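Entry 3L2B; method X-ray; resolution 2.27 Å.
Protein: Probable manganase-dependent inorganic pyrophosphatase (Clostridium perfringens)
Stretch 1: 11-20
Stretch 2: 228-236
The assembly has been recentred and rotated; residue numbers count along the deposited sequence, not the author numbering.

Stretch 1 (11-20) DLEMDKIAPL
Stretch 2, residues 228-236: KVVGSIARF

The apolar contacts begin at L12 (phi/psi -89/166; chi1 m, chi2 t), whose CA-to-CB bond points toward stretch 2. Its CD1 is packed tightly at 3.2 Å from CD1 of I233 (-119/142; chi1 t, chi2 t), and the same L12 CD1 lies 3.5 Å from CZ of F236 (chi1 -47°, chi2 -48°), approaching the ring obliquely. One methyl group thus touches both residues. The I233 and F236 side chains leave their backbones sideways, but their ends come nearer to stretch 1; I233 CD1 also lies 3.9 Å from the carbonyl O of E13. M14 (-137/156; chi1 p, chi2 t, chi3 p) likewise points toward stretch 2 and extends along it, bringing SD to 3.8 Å from CG1 of V230 (-108/-2; chi1 143°), while its CB sits 3.2 Å from O of S232. Farther along, I17 (-122/126; chi1 m, chi2 t) starts sideways and brings CD1 to 3.3 Å from CB of S232. P19 (-74/156; C-gamma endo) and V229 (-73/120; chi1 t) point toward each other in a looser contact, CG of P19 to CG1 of V229 at 4.3 Å.

The two segments belong to one chain, at least 210 residues apart in sequence where they touch, and bury 539 Å² between them, both sides summed. Stretch 2 contains a strand from V229 to A234. From L12 onward stretch 1 runs alongside in extended form, without being a regular helix or strand, and the end-to-end directions of the touching parts (CA 12 to 19 against CA 229 to 236) differ by 137°. The backbones are held together by a single antiparallel bridge between D15 (-82/115) and S232 (-149/142), CA to CA 5.0 Å. D15 N donates to S232 O at 2.7 Å (N-H...O 141°), and S232 N donates to D15 O at 2.7 Å (137°), so each residue gives and receives one bond. The register continues with M14 CA 4.8 Å from I233 CA and K16 CA 4.3 Å from G231 CA, then opens to 7.5 Å between the CA atoms of P19 and V229. G231 allows the close approach: at phi/psi 141/-148 its CA lies 3.2 Å from D15 O, and an ideal CB would stand only 2.6 Å from that oxygen, a clash. The same backbone angles would jam a CB against the preceding carbonyl O, which by itself calls for glycine.

At the polar edge, D15 (chi1 m, chi2 -46°) and S232 (chi1 t) both direct CA-to-CB sideways; D15 OD2 and S232 OG remain 4.3 Å apart, so the pair is joined through main chain alone. K16 (-77/116; m, m, t, p) points away at CB, yet its CD comes 3.3 Å from V230 O. E13 (-77/131; m, m, chi3 -62°) starts sideways and leads away. Beside it a water extends the backbone link, donating to E13 O at 3.3 Å and accepting from A234 N at 2.8 Å.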

ATOM      1  N   ASP A  11      -9.119  14.213 -34.466  1.00 50.80           N
ATOM      2  CA  ASP A  11     -10.345  13.742 -35.116  1.00 52.18           C
ATOM      3  C   ASP A  11     -10.963  12.552 -34.391  1.00 52.62           C
ATOM      4  O   ASP A  11     -12.089  12.165 -34.672  1.00 52.97           O
ATOM      5  CB  ASP A  11     -10.077  13.341 -36.586  1.00 52.11           C
ATOM      6  CG  ASP A  11      -9.412  14.454 -37.384  1.00 53.14           C
ATOM      7  OD1 ASP A  11      -9.815  15.622 -37.207  1.00 55.92           O
ATOM      8  OD2 ASP A  11      -8.478  14.173 -38.167  1.00 52.24           O
ATOM      9  N   LEU A  12     -10.205  11.964 -33.482  1.00 53.13           N
ATOM     10  CA  LEU A  12     -10.634  10.738 -32.805  1.00 54.54           C
ATOM     11  C   LEU A  12     -11.432  11.066 -31.566  1.00 55.76           C
ATOM     12  O   LEU A  12     -11.452  12.196 -31.081  1.00 55.80           O
ATOM     13  CB  LEU A  12      -9.442   9.858 -32.418  1.00 53.93           C
ATOM     14  CG  LEU A  12      -8.656   9.276 -33.588  1.00 55.41           C
ATOM     15  CD1 LEU A  12      -7.365   8.666 -33.113  1.00 56.69           C
ATOM     16  CD2 LEU A  12      -9.482   8.240 -34.307  1.00 56.94           C
ATOM     17  N   GLU A  13     -12.099  10.038 -31.073  1.00 57.32           N
ATOM     18  CA  GLU A  13     -12.823  10.131 -29.811  1.00 58.78           C
ATOM     19  C   GLU A  13     -11.783  10.058 -28.724  1.00 57.56           C
ATOM     20  O   GLU A  13     -10.936   9.173 -28.734  1.00 56.51           O
ATOM     21  CB  GLU A  13     -13.779   8.958 -29.622  1.00 60.12           C
ATOM     22  CG  GLU A  13     -14.717   8.701 -30.778  1.00 64.85           C
ATOM     23  CD  GLU A  13     -15.875   9.659 -30.803  1.00 69.46           C
ATOM     24  OE1 GLU A  13     -16.653   9.641 -29.823  1.00 71.43           O
ATOM     25  OE2 GLU A  13     -16.003  10.415 -31.798  1.00 71.93           O
ATOM     26  N   MET A  14     -11.845  10.983 -27.788  1.00 57.46           N
ATOM     27  CA  MET A  14     -10.981  10.865 -26.645  1.00 57.55           C
ATOM     28  C   MET A  14     -11.663  11.176 -25.331  1.00 57.95           C
ATOM     29  O   MET A  14     -12.679  11.870 -25.260  1.00 57.98           O
ATOM     30  CB  MET A  14      -9.700  11.683 -26.839  1.00 57.06           C
ATOM     31  CG  MET A  14      -9.897  13.134 -27.106  1.00 58.98           C
ATOM     32  SD  MET A  14      -8.309  13.947 -27.393  1.00 62.95           S
ATOM     33  CE  MET A  14      -7.913  13.359 -29.054  1.00 57.61           C
ATOM     34  N   ASP A  15     -11.068  10.602 -24.295  1.00 57.88           N
ATOM     35  CA  ASP A  15     -11.479  10.831 -22.922  1.00 58.64           C
ATOM     36  C   ASP A  15     -10.854  12.123 -22.445  1.00 58.61           C
ATOM     37  O   ASP A  15      -9.627  12.240 -22.328  1.00 58.50           O
ATOM     38  CB  ASP A  15     -11.029   9.692 -22.004  1.00 58.47           C
ATOM     39  CG  ASP A  15     -11.408   8.325 -22.529  1.00 59.05           C
ATOM     40  OD1 ASP A  15     -12.561   8.121 -22.959  1.00 60.39           O
ATOM     41  OD2 ASP A  15     -10.534   7.440 -22.501  1.00 62.15           O
ATOM     42  N   LYS A  16     -11.706  13.098 -22.176  1.00 59.59           N
ATOM     43  CA  LYS A  16     -11.258  14.314 -21.540  1.00 60.02           C
ATOM     44  C   LYS A  16     -11.097  13.952 -20.090  1.00 59.47           C
ATOM     45  O   LYS A  16     -12.044  13.547 -19.437  1.00 61.04           O
ATOM     46  CB  LYS A  16     -12.264  15.447 -21.706  1.00 61.54           C
ATOM     47  CG  LYS A  16     -12.602  15.768 -23.146  1.00 63.86           C
ATOM     48  CD  LYS A  16     -11.384  16.255 -23.939  1.00 65.60           C
ATOM     49  CE  LYS A  16     -11.679  16.283 -25.449  1.00 67.39           C
ATOM     50  NZ  LYS A  16     -13.081  16.718 -25.785  1.00 69.35           N
ATOM     51  N   ILE A  17      -9.879  14.025 -19.598  1.00 58.32           N
ATOM     52  CA  ILE A  17      -9.635  13.789 -18.174  1.00 57.30           C
ATOM     53  C   ILE A  17      -8.985  15.024 -17.655  1.00 55.92           C
ATOM     54  O   ILE A  17      -7.977  15.457 -18.207  1.00 55.24           O
ATOM     55  CB  ILE A  17      -8.628  12.653 -17.902  1.00 56.94           C
ATOM     56  CG1 ILE A  17      -8.805  11.463 -18.852  1.00 57.90           C
ATOM     57  CG2 ILE A  17      -8.706  12.216 -16.428  1.00 57.02           C
ATOM     58  CD1 ILE A  17      -7.649  10.482 -18.732  1.00 58.57           C
ATOM     59  N   ALA A  18      -9.552  15.589 -16.605  1.00 55.33           N
ATOM     60  CA  ALA A  18      -8.890  16.689 -15.902  1.00 55.48           C
ATOM     61  C   ALA A  18      -7.665  16.120 -15.182  1.00 53.31           C
ATOM     62  O   ALA A  18      -7.802  15.216 -14.376  1.00 52.82           O
ATOM     63  CB  ALA A  18      -9.846  17.370 -14.895  1.00 56.64           C
ATOM     64  N   PRO A  19      -6.468  16.615 -15.509  1.00 52.26           N
ATOM     65  CA  PRO A  19      -5.240  16.070 -14.896  1.00 50.96           C
ATOM     66  C   PRO A  19      -5.024  16.477 -13.464  1.00 50.72           C
ATOM     67  O   PRO A  19      -5.536  17.482 -13.022  1.00 51.58           O
ATOM     68  CB  PRO A  19      -4.115  16.642 -15.757  1.00 50.85           C
ATOM     69  CG  PRO A  19      -4.719  17.802 -16.500  1.00 51.87           C
ATOM     70  CD  PRO A  19      -6.193  17.621 -16.551  1.00 52.19           C
ATOM     71  N   LEU A  20      -4.259  15.661 -12.756  1.00 49.58           N
ATOM     72  CA  LEU A  20      -3.857  15.961 -11.390  1.00 48.46           C
ATOM     73  C   LEU A  20      -2.714  16.966 -11.341  1.00 47.95           C
ATOM     74  O   LEU A  20      -1.777  16.926 -12.144  1.00 46.94           O
ATOM     75  CB  LEU A  20      -3.393  14.677 -10.695  1.00 47.82           C
ATOM     76  CG  LEU A  20      -4.466  13.606 -10.529  1.00 48.11           C
ATOM     77  CD1 LEU A  20      -3.892  12.399  -9.857  1.00 46.85           C
ATOM     78  CD2 LEU A  20      -5.665  14.154  -9.728  1.00 49.74           C
ATOM     79  N   LYS A 228      -0.267  21.355 -24.065  1.00 63.53           N
ATOM     80  CA  LYS A 228      -1.220  21.202 -22.949  1.00 62.90           C
ATOM     81  C   LYS A 228      -1.839  19.796 -23.015  1.00 60.94           C
ATOM     82  O   LYS A 228      -2.081  19.257 -24.095  1.00 60.38           O
ATOM     83  CB  LYS A 228      -2.362  22.238 -22.980  1.00 64.13           C
ATOM     84  CG  LYS A 228      -1.999  23.714 -23.285  1.00 68.19           C
ATOM     85  CD  LYS A 228      -3.211  24.428 -23.970  1.00 71.27           C
ATOM     86  CE  LYS A 228      -2.794  25.379 -25.120  1.00 72.74           C
ATOM     87  NZ  LYS A 228      -3.823  25.455 -26.211  1.00 72.87           N
ATOM     88  N   VAL A 229      -2.112  19.220 -21.855  1.00 59.77           N
ATOM     89  CA  VAL A 229      -2.770  17.922 -21.780  1.00 58.39           C
ATOM     90  C   VAL A 229      -4.213  18.118 -22.149  1.00 58.80           C
ATOM     91  O   VAL A 229      -4.932  18.855 -21.487  1.00 59.50           O
ATOM     92  CB  VAL A 229      -2.695  17.296 -20.369  1.00 58.11           C
ATOM     93  CG1 VAL A 229      -3.606  16.085 -20.271  1.00 57.48           C
ATOM     94  CG2 VAL A 229      -1.277  16.919 -20.037  1.00 57.31           C
ATOM     95  N   VAL A 230      -4.632  17.440 -23.208  1.00 58.14           N
ATOM     96  CA  VAL A 230      -5.963  17.624 -23.769  1.00 58.58           C
ATOM     97  C   VAL A 230      -6.873  16.440 -23.503  1.00 58.17           C
ATOM     98  O   VAL A 230      -8.042  16.461 -23.877  1.00 59.08           O
ATOM     99  CB  VAL A 230      -5.890  17.902 -25.285  1.00 58.83           C
ATOM    100  CG1 VAL A 230      -7.030  17.241 -26.008  1.00 59.51           C
ATOM    101  CG2 VAL A 230      -5.886  19.419 -25.532  1.00 59.54           C
ATOM    102  N   GLY A 231      -6.320  15.416 -22.856  1.00 57.15           N
ATOM    103  CA  GLY A 231      -7.062  14.198 -22.544  1.00 56.27           C
ATOM    104  C   GLY A 231      -6.300  12.888 -22.695  1.00 54.87           C
ATOM    105  O   GLY A 231      -5.098  12.796 -22.510  1.00 53.76           O
ATOM    106  N   SER A 232      -7.048  11.865 -23.063  1.00 54.11           N
ATOM    107  CA  SER A 232      -6.511  10.516 -23.159  1.00 53.10           C
ATOM    108  C   SER A 232      -7.253   9.759 -24.243  1.00 52.86           C
ATOM    109  O   SER A 232      -8.463   9.941 -24.447  1.00 53.03           O
ATOM    110  CB  SER A 232      -6.631   9.823 -21.811  1.00 52.66           C
ATOM    111  OG  SER A 232      -6.407   8.436 -21.915  1.00 53.12           O
ATOM    112  N   ILE A 233      -6.506   8.953 -24.975  1.00 52.35           N
ATOM    113  CA  ILE A 233      -7.085   8.103 -26.015  1.00 52.52           C
ATOM    114  C   ILE A 233      -6.815   6.619 -25.699  1.00 52.83           C
ATOM    115  O   ILE A 233      -5.756   6.267 -25.209  1.00 51.04           O
ATOM    116  CB  ILE A 233      -6.564   8.503 -27.441  1.00 51.89           C
ATOM    117  CG1 ILE A 233      -7.300   7.712 -28.499  1.00 53.45           C
ATOM    118  CG2 ILE A 233      -5.088   8.264 -27.603  1.00 50.25           C
ATOM    119  CD1 ILE A 233      -7.339   8.403 -29.876  1.00 55.89           C
ATOM    120  N   ALA A 234      -7.799   5.776 -25.986  1.00 54.70           N
ATOM    121  CA  ALA A 234      -7.662   4.318 -25.820  1.00 56.70           C
ATOM    122  C   ALA A 234      -6.955   3.667 -27.012  1.00 58.09           C
ATOM    123  O   ALA A 234      -7.049   4.128 -28.152  1.00 58.02           O
ATOM    124  CB  ALA A 234      -9.030   3.657 -25.601  1.00 56.89           C
ATOM    125  N   ARG A 235      -6.238   2.598 -26.714  1.00 60.00           N
ATOM    126  CA  ARG A 235      -5.577   1.772 -27.738  1.00 62.55           C
ATOM    127  C   ARG A 235      -6.655   1.235 -28.647  1.00 63.84           C
ATOM    128  O   ARG A 235      -7.658   0.721 -28.181  1.00 64.44           O
ATOM    129  CB  ARG A 235      -4.795   0.625 -27.083  1.00 63.36           C
ATOM    130  CG  ARG A 235      -4.017  -0.286 -28.032  1.00 67.40           C
ATOM    131  CD  ARG A 235      -2.862  -1.022 -27.300  1.00 70.35           C
ATOM    132  NE  ARG A 235      -2.712  -2.409 -27.732  1.00 75.62           N
ATOM    133  CZ  ARG A 235      -2.087  -2.803 -28.841  1.00 78.98           C
ATOM    134  NH1 ARG A 235      -1.536  -1.919 -29.661  1.00 79.56           N
ATOM    135  NH2 ARG A 235      -2.025  -4.095 -29.139  1.00 81.57           N
ATOM    136  N   PHE A 236      -6.467   1.386 -29.946  1.00 65.42           N
ATOM    137  CA  PHE A 236      -7.559   1.058 -30.893  1.00 67.46           C
ATOM    138  C   PHE A 236      -7.850  -0.432 -30.931  1.00 68.80           C
ATOM    139  O   PHE A 236      -8.949  -0.818 -31.318  1.00 70.70           O
ATOM    140  CB  PHE A 236      -7.264   1.542 -32.312  1.00 67.71           C
ATOM    141  CG  PHE A 236      -6.785   2.950 -32.369  1.00 68.55           C
ATOM    142  CD1 PHE A 236      -7.451   3.953 -31.674  1.00 69.03           C
ATOM    143  CD2 PHE A 236      -5.650   3.276 -33.097  1.00 69.80           C
ATOM    144  CE1 PHE A 236      -6.994   5.245 -31.713  1.00 68.56           C
ATOM    145  CE2 PHE A 236      -5.187   4.573 -33.134  1.00 69.34           C
ATOM    146  CZ  PHE A 236      -5.853   5.555 -32.449  1.00 69.20           C
TER
HETATM  147  O   HOH W   1     -10.340   6.831 -26.493  1.00 57.90           O